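Extracellular solute-binding protein family 1 (Alicyclobacillus acidocaldarius subsp. acidocaldarius, PDB 4OVJ) probably binds a solute, perhaps a sugar, outside the cell and delivers it to an ABC-type importer, as family 1 extracellular solute-binding proteins do. Local coordinates at residues A[332-337]-A[354-359]; A[135-140]-A[260-265]; A[288-293]-A[360-365]. All blocks are in the same frame, centred on the assembly; numbering follows the deposited sequence. Where two conformers were deposited one is given.

Contact 1. Residues A[332-337]-A[354-359]; sequences GIPVSS and AEFQLV
With CG1 anti to its own carbonyl carbon (chi1 -62°) and CD1 bent back at chi2 (-48°), Ile333 reaches out of the short strand 333-334 toward one flank of helix 350-365, where Glu355, Phe356 and Val359 receive it. Phe356 has its CG likewise anti to the carbonyl carbon (chi1 -75°), which swings the ring off the helix to the strand. Ile333 CD1 lies at the edge of this ring, near its plane, 3.7 Å from Phe356 CE1. One residue on, Pro334 crosses the aromatic side chain at about a right angle and sets its CD 3.6 Å from Phe356 CZ. A turn further along the helix, Val359 meets the isoleucine tip to tip, Val359 CG2 standing 4.0 Å from Ile333 CG1. Glu355 crosses Ile333 obliquely, and its carboxylate comes close to the methyl, Glu355 OE1 being 3.1 Å from Ile333 CD1 in one of two conformers of the isoleucine. No hydrogen bond joins the segments, so shape and apolar contact do the work. An alanine in place of Phe356 would probably loosen this seam, since the ring atoms that touch both Ile333 and Pro334 would be gone. Helix 337-345 adds Arg340 and Met344 against the same side chain. The result is a helix laid beside a sheet strand, the alpha/beta packing on which periplasmic-binding-protein-like folds are built.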
ATOM      1  N   GLY A 332       3.811   1.268  -8.113  1.00 12.24           N
ATOM      2  CA  GLY A 332       2.431   1.160  -7.686  1.00 11.61           C
ATOM      3  C   GLY A 332       1.497   1.870  -8.650  1.00 10.32           C
ATOM      4  O   GLY A 332       1.874   2.223  -9.769  1.00 10.54           O
ATOM      5  N   ILE A 333       0.264   2.072  -8.205  0.50 10.01           N
ATOM      6  CA  ILE A 333      -0.743   2.758  -8.998  0.50 10.76           C
ATOM      7  C   ILE A 333      -0.447   4.257  -9.007  0.50 10.07           C
ATOM      8  O   ILE A 333      -0.140   4.825  -7.963  0.50  9.58           O
ATOM      9  CB  ILE A 333      -2.137   2.514  -8.414  0.50 12.60           C
ATOM     10  CG1 ILE A 333      -2.442   1.022  -8.464  0.50 14.87           C
ATOM     11  CG2 ILE A 333      -3.189   3.292  -9.189  0.50 12.77           C
ATOM     12  CD1 ILE A 333      -2.121   0.435  -9.817  0.50 17.37           C
ATOM     13  N   PRO A 334      -0.542   4.909 -10.178  1.00 10.50           N
ATOM     14  CA  PRO A 334      -0.273   6.341 -10.217  1.00 11.37           C
ATOM     15  C   PRO A 334      -1.128   7.138  -9.249  1.00 10.21           C
ATOM     16  O   PRO A 334      -2.329   6.885  -9.102  1.00 10.26           O
ATOM     17  CB  PRO A 334      -0.610   6.726 -11.653  1.00 12.81           C
ATOM     18  CG  PRO A 334      -0.346   5.485 -12.428  1.00 13.70           C
ATOM     19  CD  PRO A 334      -0.753   4.360 -11.527  1.00 12.04           C
ATOM     20  N   VAL A 335      -0.495   8.090  -8.578  1.00  9.58           N
ATOM     21  CA  VAL A 335      -1.179   8.866  -7.565  1.00  9.55           C
ATOM     22  C   VAL A 335      -2.188   9.872  -8.138  1.00  9.22           C
ATOM     23  O   VAL A 335      -3.177  10.200  -7.494  1.00  9.34           O
ATOM     24  CB  VAL A 335      -0.148   9.571  -6.656  1.00 10.48           C
ATOM     25  CG1 VAL A 335       0.651  10.605  -7.433  1.00 11.04           C
ATOM     26  CG2 VAL A 335      -0.837  10.183  -5.455  1.00 11.22           C
ATOM     27  N   SER A 336      -1.934  10.348  -9.350  1.00  9.56           N
ATOM     28  CA  SER A 336      -2.720  11.421  -9.956  1.00  9.46           C
ATOM     29  C   SER A 336      -3.946  10.894 -10.678  1.00  9.50           C
ATOM     30  O   SER A 336      -3.823  10.022 -11.525  1.00  9.13           O
ATOM     31  CB  SER A 336      -1.876  12.186 -10.980  1.00  9.82           C
ATOM     32  OG  SER A 336      -2.699  13.014 -11.784  1.00 10.52           O
ATOM     33  N   SER A 337      -5.106  11.460 -10.376  1.00 10.22           N
ATOM     34  CA  SER A 337      -6.345  11.067 -11.060  1.00 11.33           C
ATOM     35  C   SER A 337      -6.283  11.346 -12.563  1.00 12.11           C
ATOM     36  O   SER A 337      -6.819  10.571 -13.365  1.00 15.01           O
ATOM     37  CB  SER A 337      -7.550  11.784 -10.454  1.00 12.32           C
ATOM     38  OG  SER A 337      -7.409  13.203 -10.515  1.00 13.28           O
ATOM     39  N   ALA A 354      -8.667  -2.406 -14.420  1.00 14.85           N
ATOM     40  CA  ALA A 354      -9.471  -2.831 -13.282  1.00 13.89           C
ATOM     41  C   ALA A 354      -8.895  -2.296 -11.976  1.00 11.80           C
ATOM     42  O   ALA A 354      -9.639  -1.825 -11.129  1.00 11.21           O
ATOM     43  CB  ALA A 354      -9.568  -4.348 -13.226  1.00 16.73           C
ATOM     44  N   GLU A 355      -7.575  -2.377 -11.830  1.00 11.82           N
ATOM     45  CA  GLU A 355      -6.881  -1.839 -10.660  1.00 13.77           C
ATOM     46  C   GLU A 355      -7.151  -0.360 -10.509  1.00 11.82           C
ATOM     47  O   GLU A 355      -7.399   0.114  -9.415  1.00 11.48           O
ATOM     48  CB  GLU A 355      -5.372  -1.923 -10.821  1.00 19.23           C
ATOM     49  CG  GLU A 355      -4.686  -3.176 -10.394  1.00 24.78           C
ATOM     50  CD  GLU A 355      -3.187  -2.948 -10.329  1.00 26.65           C
ATOM     51  OE1 GLU A 355      -2.679  -2.568  -9.253  1.00 28.77           O
ATOM     52  OE2 GLU A 355      -2.534  -3.078 -11.367  1.00 32.81           O
ATOM     53  N   PHE A 356      -7.033   0.383 -11.613  1.00 11.73           N
ATOM     54  CA  PHE A 356      -7.235   1.836 -11.566  1.00 12.39           C
ATOM     55  C   PHE A 356      -8.664   2.156 -11.138  1.00 11.62           C
ATOM     56  O   PHE A 356      -8.893   3.059 -10.331  1.00 13.96           O
ATOM     57  CB  PHE A 356      -6.959   2.491 -12.924  1.00 12.30           C
ATOM     58  CG  PHE A 356      -5.504   2.611 -13.282  1.00 12.89           C
ATOM     59  CD1 PHE A 356      -4.531   1.820 -12.692  1.00 14.63           C
ATOM     60  CD2 PHE A 356      -5.107   3.519 -14.262  1.00 16.08           C
ATOM     61  CE1 PHE A 356      -3.207   1.938 -13.065  1.00 16.83           C
ATOM     62  CE2 PHE A 356      -3.780   3.627 -14.632  1.00 15.86           C
ATOM     63  CZ  PHE A 356      -2.833   2.847 -14.026  1.00 16.92           C
ATOM     64  N   GLN A 357      -9.629   1.416 -11.675  1.00 12.45           N
ATOM     65  CA  GLN A 357     -11.028   1.634 -11.310  1.00 13.16           C
ATOM     66  C   GLN A 357     -11.265   1.348  -9.834  1.00 10.91           C
ATOM     67  O   GLN A 357     -11.988   2.066  -9.161  1.00 12.81           O
ATOM     68  CB  GLN A 357     -11.951   0.762 -12.150  1.00 16.23           C
ATOM     69  CG  GLN A 357     -12.051   1.211 -13.598  1.00 21.62           C
ATOM     70  CD  GLN A 357     -12.793   0.220 -14.478  1.00 28.28           C
ATOM     71  OE1 GLN A 357     -12.918  -0.963 -14.145  1.00 29.55           O
ATOM     72  NE2 GLN A 357     -13.281   0.698 -15.616  1.00 35.61           N
ATOM     73  N   LEU A 358     -10.662   0.278  -9.333  1.00 10.38           N
ATOM     74  CA  LEU A 358     -10.810  -0.065  -7.921  1.00  9.88           C
ATOM     75  C   LEU A 358     -10.199   1.042  -7.053  1.00 10.06           C
ATOM     76  O   LEU A 358     -10.808   1.475  -6.070  1.00  9.80           O
ATOM     77  CB  LEU A 358     -10.137  -1.411  -7.639  1.00 10.63           C
ATOM     78  CG  LEU A 358     -10.270  -2.082  -6.265  1.00 11.68           C
ATOM     79  CD1 LEU A 358      -9.393  -1.445  -5.208  1.00 13.09           C
ATOM     80  CD2 LEU A 358     -11.722  -2.142  -5.815  1.00 13.31           C
ATOM     81  N   VAL A 359      -9.012   1.517  -7.425  1.00  9.55           N
ATOM     82  CA  VAL A 359      -8.362   2.564  -6.628  1.00  9.51           C
ATOM     83  C   VAL A 359      -9.236   3.825  -6.623  1.00  9.44           C
ATOM     84  O   VAL A 359      -9.392   4.459  -5.593  1.00  9.09           O
ATOM     85  CB  VAL A 359      -6.916   2.832  -7.078  1.00 11.55           C
ATOM     86  CG1 VAL A 359      -6.312   4.025  -6.352  1.00 12.14           C
ATOM     87  CG2 VAL A 359      -6.035   1.621  -6.785  1.00 14.09           C
TER

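Contact 2. Residues A[135-140]-A[260-265]; sequences ALNNYA and WVNYVV. With SO4 (sulfate ion), chain B.
A sulfate ion, probably from the crystallisation liquor, is gripped by two aromatic residues that also stack on each other. The Tyr139 ring and the six-membered ring of Trp260 lie face to face, centroids 4.2 Å apart and planes inclined by 26°, with an offset that brings Tyr139 CE1 over the rim of the indole. Both polar groups thereby point to one anion: Tyr139 OH donates to SO4 O4 at 2.8 Å, and Trp260 NE1 gives SO4 O2 an almost straight bond of 2.9 Å (173°). Ser184 supplies a further hydrogen bond to the ion. Aromatic side chains gathered around a bound ion are consistent with the ligand-binding region of a solute-binding protein, though sulfate need not resemble the natural ligand.

Behind the stack the backbones form an antiparallel non-hydrogen-bonded pair at Tyr139 and Trp260. Next to it, Val261 N donates to Asn138 O at 2.8 Å, nearly along the C=O axis. Asn137, its CG anti to the backbone N, brings its amide against the type I turn 260-263. Its ND2 bonds Asn262 OD1 at 2.9 Å, arriving above the plane of that carbonyl, and the two amides are turned almost perpendicular. Asn137 OD1 accepts weak bonds from Asn262 N and from Asn138 N. Ala140 CB rests on Val261 CG2, 3.9 Å away.

Strand 128-144 is thus joined to the end of strand 256-260 just as the chain turns into helix 263-269; Gln186 and Thr187 of helix 185-194 touch Tyr139, while Leu277 of strand 275-278 packs against Val261.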
ATOM      1  N   ALA A 135       3.005   7.046  -5.705  1.00  9.46           N
ATOM      2  CA  ALA A 135       2.304   5.857  -6.168  1.00  9.37           C
ATOM      3  C   ALA A 135       1.573   5.230  -4.997  1.00  9.50           C
ATOM      4  O   ALA A 135       1.915   5.466  -3.841  1.00 10.00           O
ATOM      5  CB  ALA A 135       3.267   4.861  -6.785  1.00 10.46           C
ATOM      6  N   LEU A 136       0.579   4.413  -5.312  1.00  9.12           N
ATOM      7  CA  LEU A 136      -0.393   3.951  -4.338  1.00  9.22           C
ATOM      8  C   LEU A 136      -0.614   2.440  -4.367  1.00  9.06           C
ATOM      9  O   LEU A 136      -0.400   1.785  -5.382  1.00  9.10           O
ATOM     10  CB  LEU A 136      -1.736   4.604  -4.644  1.00  9.77           C
ATOM     11  CG  LEU A 136      -1.750   6.127  -4.756  1.00 11.10           C
ATOM     12  CD1 LEU A 136      -3.158   6.614  -5.063  1.00 11.84           C
ATOM     13  CD2 LEU A 136      -1.240   6.763  -3.469  1.00 12.10           C
ATOM     14  N   ASN A 137      -1.069   1.910  -3.237  1.00  8.45           N
ATOM     15  CA  ASN A 137      -1.589   0.561  -3.156  1.00  8.55           C
ATOM     16  C   ASN A 137      -2.684   0.535  -2.090  1.00  7.80           C
ATOM     17  O   ASN A 137      -2.714   1.369  -1.196  1.00  8.89           O
ATOM     18  CB  ASN A 137      -0.467  -0.402  -2.805  1.00  9.47           C
ATOM     19  CG  ASN A 137      -0.685  -1.821  -3.312  1.00 10.54           C
ATOM     20  OD1 ASN A 137      -1.747  -2.200  -3.824  1.00 10.70           O
ATOM     21  ND2 ASN A 137       0.362  -2.620  -3.175  1.00 12.23           N
ATOM     22  N   ASN A 138      -3.582  -0.428  -2.178  1.00  7.76           N
ATOM     23  CA  ASN A 138      -4.545  -0.647  -1.114  1.00  8.11           C
ATOM     24  C   ASN A 138      -5.103  -2.059  -1.192  1.00  7.71           C
ATOM     25  O   ASN A 138      -4.918  -2.755  -2.183  1.00  7.48           O
ATOM     26  CB  ASN A 138      -5.670   0.389  -1.171  1.00  8.99           C
ATOM     27  CG  ASN A 138      -6.414   0.383  -2.487  1.00 10.45           C
ATOM     28  OD1 ASN A 138      -6.098   1.157  -3.392  1.00 12.41           O
ATOM     29  ND2 ASN A 138      -7.427  -0.480  -2.602  1.00 10.72           N
ATOM     30  N   TYR A 139      -5.772  -2.476  -0.128  1.00  8.67           N
ATOM     31  CA  TYR A 139      -6.399  -3.785  -0.096  1.00  8.11           C
ATOM     32  C   TYR A 139      -7.596  -3.863  -1.033  1.00  7.68           C
ATOM     33  O   TYR A 139      -8.307  -2.879  -1.252  1.00  8.47           O
ATOM     34  CB  TYR A 139      -6.847  -4.118   1.325  1.00  9.69           C
ATOM     35  CG  TYR A 139      -5.739  -4.666   2.197  1.00 11.17           C
ATOM     36  CD1 TYR A 139      -5.062  -5.819   1.835  1.00 13.30           C
ATOM     37  CD2 TYR A 139      -5.406  -4.059   3.413  1.00 12.87           C
ATOM     38  CE1 TYR A 139      -4.056  -6.347   2.633  1.00 12.58           C
ATOM     39  CE2 TYR A 139      -4.404  -4.582   4.215  1.00 13.81           C
ATOM     40  CZ  TYR A 139      -3.739  -5.729   3.816  1.00 12.91           C
ATOM     41  OH  TYR A 139      -2.743  -6.259   4.591  1.00 17.65           O
ATOM     42  N   ALA A 140      -7.805  -5.050  -1.576  1.00  8.38           N
ATOM     43  CA  ALA A 140      -8.983  -5.363  -2.372  1.00  7.79           C
ATOM     44  C   ALA A 140      -9.304  -6.832  -2.172  1.00  8.05           C
ATOM     45  O   ALA A 140      -8.437  -7.616  -1.790  1.00  8.89           O
ATOM     46  CB  ALA A 140      -8.695  -5.115  -3.837  1.00  8.70           C
ATOM     47  N   TRP A 260      -3.306  -7.084  -1.459  1.00  8.43           N
ATOM     48  CA  TRP A 260      -3.020  -5.813  -2.104  1.00  8.88           C
ATOM     49  C   TRP A 260      -3.443  -5.834  -3.566  1.00  9.23           C
ATOM     50  O   TRP A 260      -3.207  -6.814  -4.290  1.00  9.18           O
ATOM     51  CB  TRP A 260      -1.548  -5.463  -1.966  1.00  9.80           C
ATOM     52  CG  TRP A 260      -1.197  -5.324  -0.537  1.00 11.46           C
ATOM     53  CD1 TRP A 260      -0.719  -6.303   0.305  1.00 12.80           C
ATOM     54  CD2 TRP A 260      -1.372  -4.154   0.259  1.00 11.49           C
ATOM     55  NE1 TRP A 260      -0.571  -5.791   1.582  1.00 13.76           N
ATOM     56  CE2 TRP A 260      -0.955  -4.474   1.575  1.00 13.48           C
ATOM     57  CE3 TRP A 260      -1.827  -2.857  -0.013  1.00  9.71           C
ATOM     58  CZ2 TRP A 260      -0.984  -3.542   2.615  1.00 14.26           C
ATOM     59  CZ3 TRP A 260      -1.852  -1.925   1.030  1.00 11.26           C
ATOM     60  CH2 TRP A 260      -1.431  -2.275   2.325  1.00 13.07           C
ATOM     61  N   VAL A 261      -4.061  -4.744  -4.002  1.00 10.09           N
ATOM     62  CA  VAL A 261      -4.666  -4.710  -5.318  1.00 11.41           C
ATOM     63  C   VAL A 261      -3.650  -4.910  -6.448  1.00 12.66           C
ATOM     64  O   VAL A 261      -4.002  -5.440  -7.498  1.00 14.89           O
ATOM     65  CB  VAL A 261      -5.516  -3.432  -5.524  1.00 11.89           C
ATOM     66  CG1 VAL A 261      -4.637  -2.205  -5.707  1.00 11.63           C
ATOM     67  CG2 VAL A 261      -6.456  -3.612  -6.700  1.00 13.71           C
ATOM     68  N   ASN A 262      -2.395  -4.535  -6.206  1.00 12.76           N
ATOM     69  CA  ASN A 262      -1.302  -4.696  -7.169  1.00 16.62           C
ATOM     70  C   ASN A 262      -1.130  -6.122  -7.654  1.00 15.15           C
ATOM     71  O   ASN A 262      -0.654  -6.348  -8.766  1.00 18.38           O
ATOM     72  CB  ASN A 262       0.034  -4.191  -6.581  1.00 17.13           C
ATOM     73  CG  ASN A 262       0.674  -5.168  -5.593  1.00 21.02           C
ATOM     74  OD1 ASN A 262       0.268  -5.261  -4.437  1.00 20.56           O
ATOM     75  ND2 ASN A 262       1.724  -5.873  -6.036  1.00 26.33           N
ATOM     76  N   TYR A 263      -1.519  -7.083  -6.817  1.00 11.94           N
ATOM     77  CA  TYR A 263      -1.391  -8.489  -7.160  1.00 11.43           C
ATOM     78  C   TYR A 263      -2.315  -8.940  -8.282  1.00 12.38           C
ATOM     79  O   TYR A 263      -2.117 -10.032  -8.817  1.00 12.07           O
ATOM     80  CB  TYR A 263      -1.613  -9.384  -5.931  1.00  9.21           C
ATOM     81  CG  TYR A 263      -0.427  -9.444  -5.010  1.00 11.04           C
ATOM     82  CD1 TYR A 263       0.756 -10.050  -5.415  1.00 13.81           C
ATOM     83  CD2 TYR A 263      -0.488  -8.925  -3.728  1.00 12.72           C
ATOM     84  CE1 TYR A 263       1.850 -10.120  -4.576  1.00 15.97           C
ATOM     85  CE2 TYR A 263       0.610  -8.985  -2.878  1.00 15.31           C
ATOM     86  CZ  TYR A 263       1.774  -9.584  -3.314  1.00 14.99           C
ATOM     87  OH  TYR A 263       2.869  -9.675  -2.490  1.00 21.83           O
ATOM     88  N   VAL A 264      -3.323  -8.138  -8.651  1.00 13.05           N
ATOM     89  CA  VAL A 264      -4.254  -8.603  -9.676  1.00 14.10           C
ATOM     90  C   VAL A 264      -3.550  -8.885 -11.007  1.00 13.84           C
ATOM     91  O   VAL A 264      -3.940  -9.812 -11.712  1.00 14.10           O
ATOM     92  CB  VAL A 264      -5.480  -7.678  -9.879  1.00 16.58           C
ATOM     93  CG1 VAL A 264      -5.084  -6.367 -10.516  1.00 18.59           C
ATOM     94  CG2 VAL A 264      -6.542  -8.373 -10.733  1.00 18.06           C
ATOM     95  N   VAL A 265      -2.517  -8.114 -11.346  1.00 12.77           N
ATOM     96  CA  VAL A 265      -1.829  -8.328 -12.623  1.00 13.51           C
ATOM     97  C   VAL A 265      -1.138  -9.690 -12.614  1.00 13.12           C
ATOM     98  O   VAL A 265      -1.314 -10.484 -13.538  1.00 14.95           O
ATOM     99  CB  VAL A 265      -0.811  -7.209 -12.928  1.00 14.73           C
ATOM    100  CG1 VAL A 265       0.112  -7.606 -14.076  1.00 17.71           C
ATOM    101  CG2 VAL A 265      -1.552  -5.917 -13.234  1.00 16.84           C
TER
HETATM  102  S   SO4 B 501      -0.324  -8.812   3.782  0.50 21.07           S
HETATM  103  O1  SO4 B 501       0.305  -9.698   4.780  0.50 18.09           O
HETATM  104  O2  SO4 B 501       0.236  -7.438   3.858  0.50 17.34           O
HETATM  105  O3  SO4 B 501      -0.042  -9.332   2.429  0.50 19.69           O
HETATM  106  O4  SO4 B 501      -1.783  -8.805   4.015  0.50 16.14           O

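Contact 3. Residues A[288-293]-A[360-365]; sequences EGLYIK and NEALKV
Glu288 opens the segment with CG anti to its backbone N (chi1 179°) and then bends at chi2 (56°), so that its chain folds across Val365 of helix 350-365. Its CG sits 3.2 Å from Val365 O, and OE1 lies 3.6 Å from Val365 CB. The bend also returns the carboxylate to its own backbone, where OE2 uses its anti lone pair to accept Leu290 N at 2.9 Å. The same OE2 is salt-bridged to Arg157, which should favour the ionised form. After Gly289, Leu290 stretches out with CG anti to the backbone N, and its CD2 fits between two helix residues, 3.7 Å from Val365 CG2 and 3.8 Å from Ala362 CB.

The loop 288-293 runs into strand 293-300 of the sheet, and helix 350-365 packs against the loop, consistent with the layered alpha/beta binding-protein fold. Tyr291 turns its side chain from the helix and meets Tyr139 and Arg193 instead. Ile292 faces the helix again, CG1 anti to its carbonyl carbon. Its CD1 approaches Ala362 CB at 3.9 Å, so that this small methyl is shared with Leu290. Ile292 CG1 meets Leu363 CD2 at 3.7 Å, the two side chains crossing at about a right angle; Leu363 also touches Arg340 of helix 337-345.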
ATOM      1  N   GLU A 288     -14.136   3.398   9.104  1.00 10.16           N
ATOM      2  CA  GLU A 288     -13.548   2.920   7.859  1.00  9.88           C
ATOM      3  C   GLU A 288     -12.157   2.367   8.135  1.00  9.82           C
ATOM      4  O   GLU A 288     -11.296   3.066   8.690  1.00 12.55           O
ATOM      5  CB  GLU A 288     -13.486   4.035   6.808  1.00 10.97           C
ATOM      6  CG  GLU A 288     -12.866   3.621   5.473  1.00 10.96           C
ATOM      7  CD  GLU A 288     -13.567   2.429   4.829  1.00 11.99           C
ATOM      8  OE1 GLU A 288     -14.744   2.586   4.439  1.00 13.77           O
ATOM      9  OE2 GLU A 288     -12.947   1.337   4.697  1.00 11.19           O
ATOM     10  N   GLY A 289     -11.941   1.109   7.754  1.00  8.99           N
ATOM     11  CA  GLY A 289     -10.635   0.484   7.875  1.00  9.20           C
ATOM     12  C   GLY A 289      -9.669   0.815   6.760  1.00  8.56           C
ATOM     13  O   GLY A 289      -8.451   0.791   6.961  1.00  9.15           O
ATOM     14  N   LEU A 290     -10.191   1.095   5.567  1.00  8.42           N
ATOM     15  CA  LEU A 290      -9.339   1.175   4.395  1.00  7.60           C
ATOM     16  C   LEU A 290      -8.464   2.420   4.443  1.00  7.67           C
ATOM     17  O   LEU A 290      -8.906   3.489   4.849  1.00  7.92           O
ATOM     18  CB  LEU A 290     -10.182   1.194   3.131  1.00  8.44           C
ATOM     19  CG  LEU A 290      -9.467   0.866   1.818  1.00  9.81           C
ATOM     20  CD1 LEU A 290      -8.925  -0.561   1.808  1.00 10.88           C
ATOM     21  CD2 LEU A 290     -10.431   1.091   0.656  1.00 10.56           C
ATOM     22  N   TYR A 291      -7.220   2.244   4.027  1.00  8.79           N
ATOM     23  CA  TYR A 291      -6.273   3.336   3.805  1.00  8.92           C
ATOM     24  C   TYR A 291      -5.564   3.063   2.492  1.00  9.03           C
ATOM     25  O   TYR A 291      -5.535   1.932   1.999  1.00  9.58           O
ATOM     26  CB  TYR A 291      -5.238   3.422   4.929  1.00  9.88           C
ATOM     27  CG  TYR A 291      -4.461   2.138   5.135  1.00 10.10           C
ATOM     28  CD1 TYR A 291      -5.005   1.080   5.862  1.00 11.06           C
ATOM     29  CD2 TYR A 291      -3.213   1.958   4.555  1.00 10.28           C
ATOM     30  CE1 TYR A 291      -4.315  -0.114   6.027  1.00 11.01           C
ATOM     31  CE2 TYR A 291      -2.513   0.777   4.726  1.00 11.43           C
ATOM     32  CZ  TYR A 291      -3.078  -0.263   5.448  1.00 10.46           C
ATOM     33  OH  TYR A 291      -2.386  -1.436   5.612  1.00 13.91           O
ATOM     34  N   ILE A 292      -4.984   4.110   1.940  1.00  8.57           N
ATOM     35  CA  ILE A 292      -4.126   4.001   0.778  1.00  9.57           C
ATOM     36  C   ILE A 292      -2.692   4.047   1.278  1.00  9.80           C
ATOM     37  O   ILE A 292      -2.317   4.958   1.997  1.00 11.19           O
ATOM     38  CB  ILE A 292      -4.362   5.156  -0.219  1.00 10.76           C
ATOM     39  CG1 ILE A 292      -5.851   5.364  -0.491  1.00 11.52           C
ATOM     40  CG2 ILE A 292      -3.608   4.890  -1.509  1.00 11.91           C
ATOM     41  CD1 ILE A 292      -6.580   4.146  -1.000  1.00 11.36           C
ATOM     42  N   LYS A 293      -1.893   3.073   0.883  1.00  9.64           N
ATOM     43  CA  LYS A 293      -0.499   3.030   1.296  1.00 10.52           C
ATOM     44  C   LYS A 293       0.312   3.805   0.264  1.00 10.52           C
ATOM     45  O   LYS A 293       0.268   3.475  -0.913  1.00 11.06           O
ATOM     46  CB  LYS A 293      -0.023   1.587   1.347  1.00 12.99           C
ATOM     47  CG  LYS A 293       1.417   1.401   1.793  1.00 15.55           C
ATOM     48  CD  LYS A 293       1.750  -0.084   1.878  1.00 19.79           C
ATOM     49  CE  LYS A 293       3.248  -0.312   1.884  1.00 28.22           C
ATOM     50  NZ  LYS A 293       3.828   0.063   3.196  1.00 33.60           N
ATOM     51  N   ASN A 360      -9.860   4.166  -7.744  1.00  9.59           N
ATOM     52  CA  ASN A 360     -10.765   5.307  -7.742  1.00 11.11           C
ATOM     53  C   ASN A 360     -11.912   5.155  -6.734  1.00 10.56           C
ATOM     54  O   ASN A 360     -12.275   6.108  -6.069  1.00 12.09           O
ATOM     55  CB  ASN A 360     -11.297   5.583  -9.148  1.00 13.07           C
ATOM     56  CG  ASN A 360     -10.225   6.136 -10.082  1.00 15.30           C
ATOM     57  OD1 ASN A 360      -9.161   6.594  -9.648  1.00 16.98           O
ATOM     58  ND2 ASN A 360     -10.509   6.113 -11.378  1.00 20.64           N
ATOM     59  N   GLU A 361     -12.460   3.954  -6.598  1.00 10.01           N
ATOM     60  CA  GLU A 361     -13.461   3.696  -5.567  1.00 10.65           C
ATOM     61  C   GLU A 361     -12.875   3.704  -4.155  1.00  9.18           C
ATOM     62  O   GLU A 361     -13.505   4.219  -3.235  1.00  9.23           O
ATOM     63  CB  GLU A 361     -14.213   2.406  -5.853  1.00 13.81           C
ATOM     64  CG  GLU A 361     -15.032   2.511  -7.119  1.00 17.20           C
ATOM     65  CD  GLU A 361     -16.005   3.682  -7.076  1.00 23.38           C
ATOM     66  OE1 GLU A 361     -16.753   3.811  -6.075  1.00 29.51           O
ATOM     67  OE2 GLU A 361     -16.002   4.493  -8.030  1.00 36.14           O
ATOM     68  N   ALA A 362     -11.662   3.171  -4.001  1.00  7.72           N
ATOM     69  CA  ALA A 362     -10.989   3.183  -2.707  1.00  8.16           C
ATOM     70  C   ALA A 362     -10.758   4.590  -2.209  1.00  7.78           C
ATOM     71  O   ALA A 362     -10.886   4.864  -1.020  1.00  8.68           O
ATOM     72  CB  ALA A 362      -9.660   2.454  -2.796  1.00  8.48           C
ATOM     73  N   LEU A 363     -10.392   5.484  -3.120  1.00  8.46           N
ATOM     74  CA  LEU A 363     -10.088   6.861  -2.728  1.00  8.60           C
ATOM     75  C   LEU A 363     -11.306   7.609  -2.187  1.00  8.61           C
ATOM     76  O   LEU A 363     -11.160   8.568  -1.408  1.00  9.54           O
ATOM     77  CB  LEU A 363      -9.485   7.622  -3.898  1.00  9.18           C
ATOM     78  CG  LEU A 363      -8.091   7.153  -4.297  1.00  9.87           C
ATOM     79  CD1 LEU A 363      -7.722   7.738  -5.646  1.00 10.98           C
ATOM     80  CD2 LEU A 363      -7.079   7.537  -3.237  1.00 11.13           C
ATOM     81  N   LYS A 364     -12.503   7.177  -2.582  1.00  8.54           N
ATOM     82  CA  LYS A 364     -13.721   7.786  -2.051  1.00  9.29           C
ATOM     83  C   LYS A 364     -13.936   7.510  -0.561  1.00  9.68           C
ATOM     84  O   LYS A 364     -14.512   8.336   0.137  1.00 11.60           O
ATOM     85  CB  LYS A 364     -14.940   7.336  -2.848  1.00 10.22           C
ATOM     86  CG  LYS A 364     -14.928   7.826  -4.278  1.00 12.16           C
ATOM     87  CD  LYS A 364     -16.109   7.240  -5.040  1.00 15.41           C
ATOM     88  CE  LYS A 364     -16.164   7.767  -6.462  1.00 19.23           C
ATOM     89  NZ  LYS A 364     -17.200   7.011  -7.221  1.00 23.70           N
ATOM     90  N   VAL A 365     -13.467   6.369  -0.072  1.00  9.20           N
ATOM     91  CA  VAL A 365     -13.723   5.959   1.306  1.00  9.50           C
ATOM     92  C   VAL A 365     -12.501   5.992   2.214  1.00  9.13           C
ATOM     93  O   VAL A 365     -12.660   6.064   3.412  1.00 10.08           O
ATOM     94  CB  VAL A 365     -14.331   4.529   1.395  1.00 11.44           C
ATOM     95  CG1 VAL A 365     -15.576   4.427   0.528  1.00 12.51           C
ATOM     96  CG2 VAL A 365     -13.322   3.450   1.007  1.00 13.85           C
TER

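In the fold
Following the chain from the N terminus, segment 135-140 comes first, on the long strand 128-144, and contact 2 closes a loop of 119 residues when 260-265 returns to it. Only then does 288-293 open contact 3, which stays open until 360-365. Contact 1 falls within that span: 332-337 and 354-359 close a short, largely helical loop, its second segment running straight into that of contact 3 along helix 350-365. Contacts 1 and 3 therefore nest, and contact 2 precedes both. Strand 128-144 unites them, since Leu136 N probably bonds Ile333 O and Asn137 O probably receives Lys293 N. Sheet, helix 350-365 and the start of helix 263-269 are thus tied together near the centre of the molecule.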